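Local coordinates for protein manganese-containing pseudocatalase (Thermus thermophilus, PDB 2V8T) that probably breaks down hydrogen peroxide as a catalase, using a pair of manganese ions held in each subunit, at residues A[83-97]-A[270-282]. Numbering follows the deposited sequence.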
ATOM      1  N   SER A  83      18.076 -21.711   0.417  1.00  6.48           N
ATOM      2  CA  SER A  83      19.247 -22.370  -0.108  1.00  6.74           C
ATOM      3  C   SER A  83      20.160 -21.392  -0.823  1.00  7.10           C
ATOM      4  O   SER A  83      21.391 -21.449  -0.675  1.00  7.78           O
ATOM      5  CB  SER A  83      18.850 -23.506  -1.060  1.00  7.46           C
ATOM      6  OG  SER A  83      18.191 -24.566  -0.413  1.00  7.84           O
ATOM      7  N   LEU A  84      19.570 -20.509  -1.630  1.00  6.99           N
ATOM      8  CA  LEU A  84      20.322 -19.505  -2.371  1.00  7.10           C
ATOM      9  C   LEU A  84      20.912 -18.427  -1.460  1.00  7.28           C
ATOM     10  O   LEU A  84      21.902 -17.791  -1.843  1.00  8.22           O
ATOM     11  CB  LEU A  84      19.420 -18.882  -3.444  1.00  7.13           C
ATOM     12  CG  LEU A  84      18.996 -19.856  -4.548  1.00  7.75           C
ATOM     13  CD1 LEU A  84      17.773 -19.276  -5.299  1.00  8.63           C
ATOM     14  CD2 LEU A  84      20.151 -20.143  -5.500  1.00  8.82           C
ATOM     15  N   LEU A  85      20.329 -18.197  -0.285  1.00  7.26           N
ATOM     16  CA  LEU A  85      20.807 -17.178   0.629  1.00  6.97           C
ATOM     17  C   LEU A  85      21.754 -17.714   1.704  1.00  7.31           C
ATOM     18  O   LEU A  85      22.372 -16.934   2.426  1.00  7.94           O
ATOM     19  CB  LEU A  85      19.625 -16.497   1.319  1.00  7.43           C
ATOM     20  CG  LEU A  85      18.740 -15.655   0.393  1.00  6.93           C
ATOM     21  CD1 LEU A  85      17.512 -15.196   1.126  1.00  7.48           C
ATOM     22  CD2 LEU A  85      19.508 -14.463  -0.176  1.00  8.40           C
ATOM     23  N   ALA A  86      21.884 -19.035   1.829  1.00  8.06           N
ATOM     24  CA  ALA A  86      22.651 -19.641   2.935  1.00  8.16           C
ATOM     25  C   ALA A  86      24.134 -19.512   2.697  1.00  8.55           C
ATOM     26  O   ALA A  86      24.668 -19.957   1.705  1.00 11.55           O
ATOM     27  CB  ALA A  86      22.304 -21.142   2.998  1.00 10.18           C
ATOM     28  N   LYS A  87      24.856 -18.978   3.685  1.00  8.57           N
ATOM     29  CA  LYS A  87      26.298 -18.888   3.587  1.00  9.08           C
ATOM     30  C   LYS A  87      26.938 -20.265   3.794  1.00 10.09           C
ATOM     31  O   LYS A  87      27.878 -20.635   3.084  1.00 12.12           O
ATOM     32  CB  LYS A  87      26.841 -17.885   4.627  1.00  9.95           C
ATOM     33  CG  LYS A  87      28.374 -17.756   4.531  1.00 10.52           C
ATOM     34  CD  LYS A  87      29.007 -16.891   5.578  1.00 12.45           C
ATOM     35  CE  LYS A  87      30.543 -16.912   5.486  1.00 14.57           C
ATOM     36  NZ  LYS A  87      31.222 -16.359   6.648  1.00 14.99           N
ATOM     37  N   ASN A  88      26.498 -20.952   4.857  1.00 10.19           N
ATOM     38  CA  ASN A  88      27.080 -22.203   5.332  1.00 11.98           C
ATOM     39  C   ASN A  88      26.036 -23.303   5.455  1.00 11.88           C
ATOM     40  O   ASN A  88      25.822 -23.826   6.547  1.00 14.40           O
ATOM     41  CB  ASN A  88      27.719 -22.015   6.713  1.00 12.48           C
ATOM     42  CG  ASN A  88      28.750 -20.964   6.713  1.00 13.31           C
ATOM     43  OD1 ASN A  88      28.638 -19.924   7.512  1.00 15.91           O
ATOM     44  ND2 ASN A  88      29.751 -21.120   5.946  1.00 14.44           N
ATOM     45  N   PRO A  89      25.353 -23.658   4.355  1.00 11.67           N
ATOM     46  CA  PRO A  89      24.273 -24.647   4.473  1.00 13.61           C
ATOM     47  C   PRO A  89      24.627 -25.907   5.135  1.00 15.65           C
ATOM     48  O   PRO A  89      25.688 -26.429   4.883  1.00 18.45           O
ATOM     49  CB  PRO A  89      23.839 -24.868   3.033  1.00 13.04           C
ATOM     50  CG  PRO A  89      24.925 -24.358   2.202  1.00 13.94           C
ATOM     51  CD  PRO A  89      25.570 -23.258   2.960  1.00 11.70           C
ATOM     52  N   GLY A  90      23.771 -26.350   6.091  0.90 17.34           N
ATOM     53  CA  GLY A  90      23.961 -27.545   6.834  0.90 20.45           C
ATOM     54  C   GLY A  90      25.006 -27.480   7.930  0.90 20.39           C
ATOM     55  O   GLY A  90      25.077 -28.483   8.698  0.90 22.60           O
ATOM     56  N   LYS A  91      25.724 -26.356   8.104  1.00 19.46           N
ATOM     57  CA  LYS A  91      26.901 -26.255   9.044  1.00 19.29           C
ATOM     58  C   LYS A  91      26.544 -25.446  10.275  1.00 16.10           C
ATOM     59  O   LYS A  91      26.187 -24.248  10.131  1.00 15.11           O
ATOM     60  CB  LYS A  91      28.105 -25.534   8.429  1.00 20.73           C
ATOM     61  CG  LYS A  91      29.272 -25.161   9.371  1.00 23.29           C
ATOM     62  CD  LYS A  91      30.298 -24.078   8.855  1.00 26.28           C
ATOM     63  CE  LYS A  91      31.667 -24.122   9.433  1.00 29.21           C
ATOM     64  NZ  LYS A  91      32.617 -24.617   8.441  1.00 34.28           N
ATOM     65  N   ASP A  92      26.600 -26.091  11.453  1.00 15.29           N
ATOM     66  CA  ASP A  92      25.954 -25.545  12.649  1.00 14.10           C
ATOM     67  C   ASP A  92      26.714 -24.402  13.279  1.00 11.48           C
ATOM     68  O   ASP A  92      26.133 -23.649  14.031  1.00 11.14           O
ATOM     69  CB  ASP A  92      25.810 -26.668  13.716  1.00 16.27           C
ATOM     70  CG  ASP A  92      24.828 -27.736  13.346  1.00 19.33           C
ATOM     71  OD1 ASP A  92      23.980 -27.531  12.463  1.00 24.46           O
ATOM     72  OD2 ASP A  92      24.825 -28.773  14.082  1.00 23.02           O
ATOM     73  N   LEU A  93      28.021 -24.257  13.022  1.00 12.35           N
ATOM     74  CA  LEU A  93      28.824 -23.278  13.760  1.00 12.61           C
ATOM     75  C   LEU A  93      29.947 -22.785  12.892  1.00 13.33           C
ATOM     76  O   LEU A  93      30.800 -23.586  12.493  1.00 17.93           O
ATOM     77  CB  LEU A  93      29.350 -23.866  15.068  1.00 15.61           C
ATOM     78  CG  LEU A  93      30.239 -22.898  15.912  1.00 18.92           C
ATOM     79  CD1 LEU A  93      29.443 -21.790  16.382  1.00 23.47           C
ATOM     80  CD2 LEU A  93      30.939 -23.759  16.982  1.00 23.69           C
ATOM     81  N   GLU A  94      29.986 -21.490  12.626  1.00 11.28           N
ATOM     82  CA  GLU A  94      31.123 -20.895  11.991  1.00 12.67           C
ATOM     83  C   GLU A  94      31.823 -19.978  13.008  1.00 14.28           C
ATOM     84  O   GLU A  94      31.199 -19.360  13.863  1.00 16.25           O
ATOM     85  CB  GLU A  94      30.860 -20.146  10.719  1.00 13.90           C
ATOM     86  CG  GLU A  94      30.062 -18.961  10.898  1.00 12.73           C
ATOM     87  CD  GLU A  94      29.939 -18.037   9.599  1.00 11.23           C
ATOM     88  OE1 GLU A  94      28.992 -17.278   9.597  1.00 10.69           O
ATOM     89  OE2 GLU A  94      30.773 -18.130   8.708  1.00 12.87           O
ATOM     90  N   GLU A  95      33.104 -19.890  12.850  1.00 17.00           N
ATOM     91  CA  GLU A  95      33.963 -19.150  13.717  1.00 18.34           C
ATOM     92  C   GLU A  95      34.685 -18.024  12.965  1.00 18.33           C
ATOM     93  O   GLU A  95      34.814 -18.048  11.723  1.00 21.01           O
ATOM     94  CB  GLU A  95      35.048 -20.069  14.365  1.00 21.35           C
ATOM     95  CG  GLU A  95      34.450 -21.265  15.060  0.30 18.63           C
ATOM     96  CD  GLU A  95      34.492 -21.226  16.559  0.30 23.77           C
ATOM     97  OE1 GLU A  95      33.718 -20.422  17.124  0.30 28.80           O
ATOM     98  OE2 GLU A  95      35.267 -22.016  17.149  0.30 22.42           O
ATOM     99  N   GLY A  96      35.076 -17.010  13.711  1.00 18.85           N
ATOM    100  CA  GLY A  96      35.954 -15.980  13.173  1.00 18.76           C
ATOM    101  C   GLY A  96      35.300 -14.819  12.468  1.00 17.28           C
ATOM    102  O   GLY A  96      36.034 -13.916  11.998  1.00 20.29           O
ATOM    103  N   VAL A  97      33.978 -14.750  12.400  1.00 15.27           N
ATOM    104  CA  VAL A  97      33.358 -13.603  11.746  1.00 13.20           C
ATOM    105  C   VAL A  97      33.430 -12.352  12.622  1.00 13.03           C
ATOM    106  O   VAL A  97      33.052 -12.391  13.801  1.00 15.49           O
ATOM    107  CB  VAL A  97      31.897 -13.959  11.383  1.00 12.87           C
ATOM    108  CG1 VAL A  97      31.185 -12.734  10.815  1.00 14.17           C
ATOM    109  CG2 VAL A  97      31.872 -15.123  10.397  1.00 14.48           C
ATOM    110  N   PRO A 270      14.201 -34.290   2.329  1.00  8.20           N
ATOM    111  CA  PRO A 270      14.482 -33.613   3.603  1.00  8.25           C
ATOM    112  C   PRO A 270      14.184 -32.108   3.507  1.00  7.81           C
ATOM    113  O   PRO A 270      14.407 -31.474   2.480  1.00  8.63           O
ATOM    114  CB  PRO A 270      15.964 -33.869   3.815  1.00  9.84           C
ATOM    115  CG  PRO A 270      16.280 -34.996   3.000  1.00 12.61           C
ATOM    116  CD  PRO A 270      15.415 -34.908   1.766  1.00  9.36           C
ATOM    117  N   VAL A 271      13.794 -31.528   4.666  1.00  7.71           N
ATOM    118  CA  VAL A 271      13.778 -30.121   4.795  1.00  7.48           C
ATOM    119  C   VAL A 271      15.204 -29.570   4.771  1.00  7.63           C
ATOM    120  O   VAL A 271      16.200 -30.302   4.927  1.00  8.56           O
ATOM    121  CB  VAL A 271      12.992 -29.623   6.025  1.00  8.14           C
ATOM    122  CG1 VAL A 271      11.543 -30.069   5.929  1.00  8.90           C
ATOM    123  CG2 VAL A 271      13.653 -29.998   7.323  1.00  9.34           C
ATOM    124  N   PHE A 272      15.309 -28.260   4.534  1.00  7.44           N
ATOM    125  CA  PHE A 272      16.566 -27.549   4.379  1.00  7.46           C
ATOM    126  C   PHE A 272      16.889 -26.755   5.634  1.00  7.61           C
ATOM    127  O   PHE A 272      16.002 -26.105   6.194  1.00  8.72           O
ATOM    128  CB  PHE A 272      16.469 -26.604   3.177  1.00  7.73           C
ATOM    129  CG  PHE A 272      17.711 -25.759   2.999  1.00  8.01           C
ATOM    130  CD1 PHE A 272      18.890 -26.333   2.602  1.00  8.63           C
ATOM    131  CD2 PHE A 272      17.674 -24.413   3.294  1.00  8.57           C
ATOM    132  CE1 PHE A 272      20.052 -25.558   2.525  1.00  9.17           C
ATOM    133  CE2 PHE A 272      18.830 -23.658   3.199  1.00  9.60           C
ATOM    134  CZ  PHE A 272      20.004 -24.233   2.830  1.00  9.55           C
ATOM    135  N   ASP A 273      18.148 -26.779   6.028  1.00  7.97           N
ATOM    136  CA  ASP A 273      18.642 -25.991   7.162  1.00  8.49           C
ATOM    137  C   ASP A 273      19.845 -25.189   6.667  1.00  8.28           C
ATOM    138  O   ASP A 273      20.894 -25.746   6.311  1.00  9.61           O
ATOM    139  CB  ASP A 273      19.014 -26.933   8.303  1.00  8.99           C
ATOM    140  CG  ASP A 273      19.493 -26.230   9.566  1.00  9.38           C
ATOM    141  OD1 ASP A 273      19.807 -25.046   9.565  1.00 12.14           O
ATOM    142  OD2 ASP A 273      19.536 -26.947  10.610  1.00 11.99           O
ATOM    143  N   ALA A 274      19.708 -23.864   6.680  1.00  8.62           N
ATOM    144  CA  ALA A 274      20.745 -22.973   6.170  1.00  8.87           C
ATOM    145  C   ALA A 274      21.982 -22.885   7.033  1.00  9.35           C
ATOM    146  O   ALA A 274      22.965 -22.296   6.550  1.00 10.29           O
ATOM    147  CB  ALA A 274      20.166 -21.557   5.985  1.00  9.96           C
ATOM    148  N   GLY A 275      21.959 -23.438   8.240  1.00  9.81           N
ATOM    149  CA  GLY A 275      23.140 -23.410   9.062  1.00  9.84           C
ATOM    150  C   GLY A 275      23.380 -22.081   9.716  1.00  8.82           C
ATOM    151  O   GLY A 275      22.528 -21.182   9.731  1.00  9.38           O
ATOM    152  N   HIS A 276      24.571 -21.906  10.278  1.00  8.27           N
ATOM    153  CA  HIS A 276      24.915 -20.682  10.997  1.00  8.06           C
ATOM    154  C   HIS A 276      25.386 -19.611  10.025  1.00  8.12           C
ATOM    155  O   HIS A 276      26.221 -19.868   9.171  1.00  9.59           O
ATOM    156  CB  HIS A 276      26.014 -21.017  11.997  1.00  8.54           C
ATOM    157  CG  HIS A 276      26.441 -19.903  12.882  1.00  8.11           C
ATOM    158  ND1 HIS A 276      27.738 -19.873  13.375  1.00  9.13           N
ATOM    159  CD2 HIS A 276      25.772 -18.815  13.367  1.00  8.27           C
ATOM    160  CE1 HIS A 276      27.810 -18.793  14.130  1.00  8.95           C
ATOM    161  NE2 HIS A 276      26.653 -18.122  14.141  1.00  8.79           N
ATOM    162  N   ASP A 277      24.898 -18.387  10.208  1.00  7.86           N
ATOM    163  CA  ASP A 277      25.427 -17.196   9.551  1.00  8.00           C
ATOM    164  C   ASP A 277      25.668 -16.165  10.646  1.00  7.61           C
ATOM    165  O   ASP A 277      24.741 -15.489  11.119  1.00  8.62           O
ATOM    166  CB  ASP A 277      24.471 -16.691   8.454  1.00  8.40           C
ATOM    167  CG  ASP A 277      25.014 -15.532   7.638  1.00  8.93           C
ATOM    168  OD1 ASP A 277      25.837 -14.757   8.205  1.00 10.87           O
ATOM    169  OD2 ASP A 277      24.560 -15.374   6.473  1.00  9.62           O
ATOM    170  N   ALA A 278      26.901 -16.127  11.153  1.00  7.94           N
ATOM    171  CA  ALA A 278      27.219 -15.286  12.301  1.00  8.33           C
ATOM    172  C   ALA A 278      26.965 -13.805  12.031  1.00  7.81           C
ATOM    173  O   ALA A 278      26.497 -13.080  12.910  1.00  8.43           O
ATOM    174  CB  ALA A 278      28.677 -15.495  12.723  1.00  9.41           C
ATOM    175  N   ALA A 279      27.308 -13.323  10.824  1.00  8.12           N
ATOM    176  CA  ALA A 279      27.070 -11.928  10.494  1.00  8.59           C
ATOM    177  C   ALA A 279      25.589 -11.561  10.538  1.00  8.23           C
ATOM    178  O   ALA A 279      25.212 -10.406  10.758  1.00  9.53           O
ATOM    179  CB  ALA A 279      27.647 -11.589   9.142  1.00  9.50           C
ATOM    180  N   GLU A 280      24.720 -12.539  10.288  1.00  7.59           N
ATOM    181  CA  GLU A 280      23.296 -12.322  10.396  1.00  7.69           C
ATOM    182  C   GLU A 280      22.764 -12.605  11.808  1.00  8.27           C
ATOM    183  O   GLU A 280      21.568 -12.475  12.076  1.00  9.74           O
ATOM    184  CB  GLU A 280      22.538 -13.147   9.380  0.50  7.78           C
ATOM    185  CG  GLU A 280      22.646 -12.552   8.011  0.50  7.41           C
ATOM    186  CD  GLU A 280      21.975 -11.171   7.900  0.50  7.98           C
ATOM    187  OE1 GLU A 280      21.285 -10.756   8.847  0.50  8.94           O
ATOM    188  OE2 GLU A 280      22.131 -10.506   6.834  0.50  8.09           O
ATOM    189  N   PHE A 281      23.641 -13.036  12.719  1.00  7.76           N
ATOM    190  CA  PHE A 281      23.231 -13.359  14.076  1.00  8.28           C
ATOM    191  C   PHE A 281      22.163 -14.481  14.085  1.00  7.95           C
ATOM    192  O   PHE A 281      21.258 -14.482  14.901  1.00  8.58           O
ATOM    193  CB  PHE A 281      22.776 -12.139  14.871  1.00  8.99           C
ATOM    194  CG  PHE A 281      23.609 -10.920  14.592  1.00  8.49           C
ATOM    195  CD1 PHE A 281      24.943 -10.904  14.941  1.00  9.20           C
ATOM    196  CD2 PHE A 281      23.113  -9.822  13.889  1.00 10.23           C
ATOM    197  CE1 PHE A 281      25.771  -9.834  14.617  1.00  9.96           C
ATOM    198  CE2 PHE A 281      23.941  -8.761  13.559  1.00 10.81           C
ATOM    199  CZ  PHE A 281      25.272  -8.769  13.933  1.00 10.27           C
ATOM    200  N   ALA A 282      22.349 -15.440  13.158  1.00  8.02           N
ATOM    201  CA  ALA A 282      21.262 -16.392  12.845  1.00  7.73           C
ATOM    202  C   ALA A 282      21.840 -17.808  12.915  1.00  7.51           C
ATOM    203  O   ALA A 282      22.736 -18.130  12.128  1.00  8.49           O
ATOM    204  CB  ALA A 282      20.696 -16.054  11.473  1.00  8.97           C
TER
HETATM  205  O   HOH W   1      23.158 -17.259   5.219  1.00  8.96           O
HETATM  206  O   HOH W   2      24.593 -20.164   6.774  1.00  9.92           O
HETATM  207  O   HOH W   3      20.806 -28.298  13.027  1.00 13.48           O
HETATM  208  O   HOH W   4      22.183 -25.762  11.535  1.00 18.17           O
HETATM  209  O   HOH W   5      28.537 -14.816   8.594  1.00 10.16           O
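The His-276 ring reaches Glu-94 because chi1 of -177° carries CG to the far side from the backbone N; Glu-94's own CG sits between backbone N and carbonyl carbon (chi1 66°) and sends an extended chain across the imidazole at about a right angle. ND1 takes the Glu-94 N-H in the ring plane, 2.9 Å from N and almost straight at 178°; NE2 bonds Phe-285 O, which fixes the ring from its other nitrogen. Glu-94 OE1 accepts Ala-278 N at 2.8 Å on its anti lone pair, while OE2 meets Lys-87 NZ at 2.8 Å on its syn side. A water donates to Glu-94 OE1 and Asp-277 OD1 and probably eases the closeness of two like charges. A glutamine in place of Glu-94 would probably leave the Lys-87 ammonium without its countercharge. His-276 N also bonds Lys-91 O, and Gly-90 N bonds Asp-273 O. At the far end Phe-272 lays a face under Ser-83, whose CB makes a CH-pi contact 4.2 Å from the ring centroid. Arg-51 and Lys-53 of a second subunit bond the 270-282 segment. A type II beta turn (Asn-88 to Lys-91) thus meets an Asx turn, Asp-273 OD1 accepting Gly-275 N, where the loop leaving helix 57-85 laces to irregular segment 270-282.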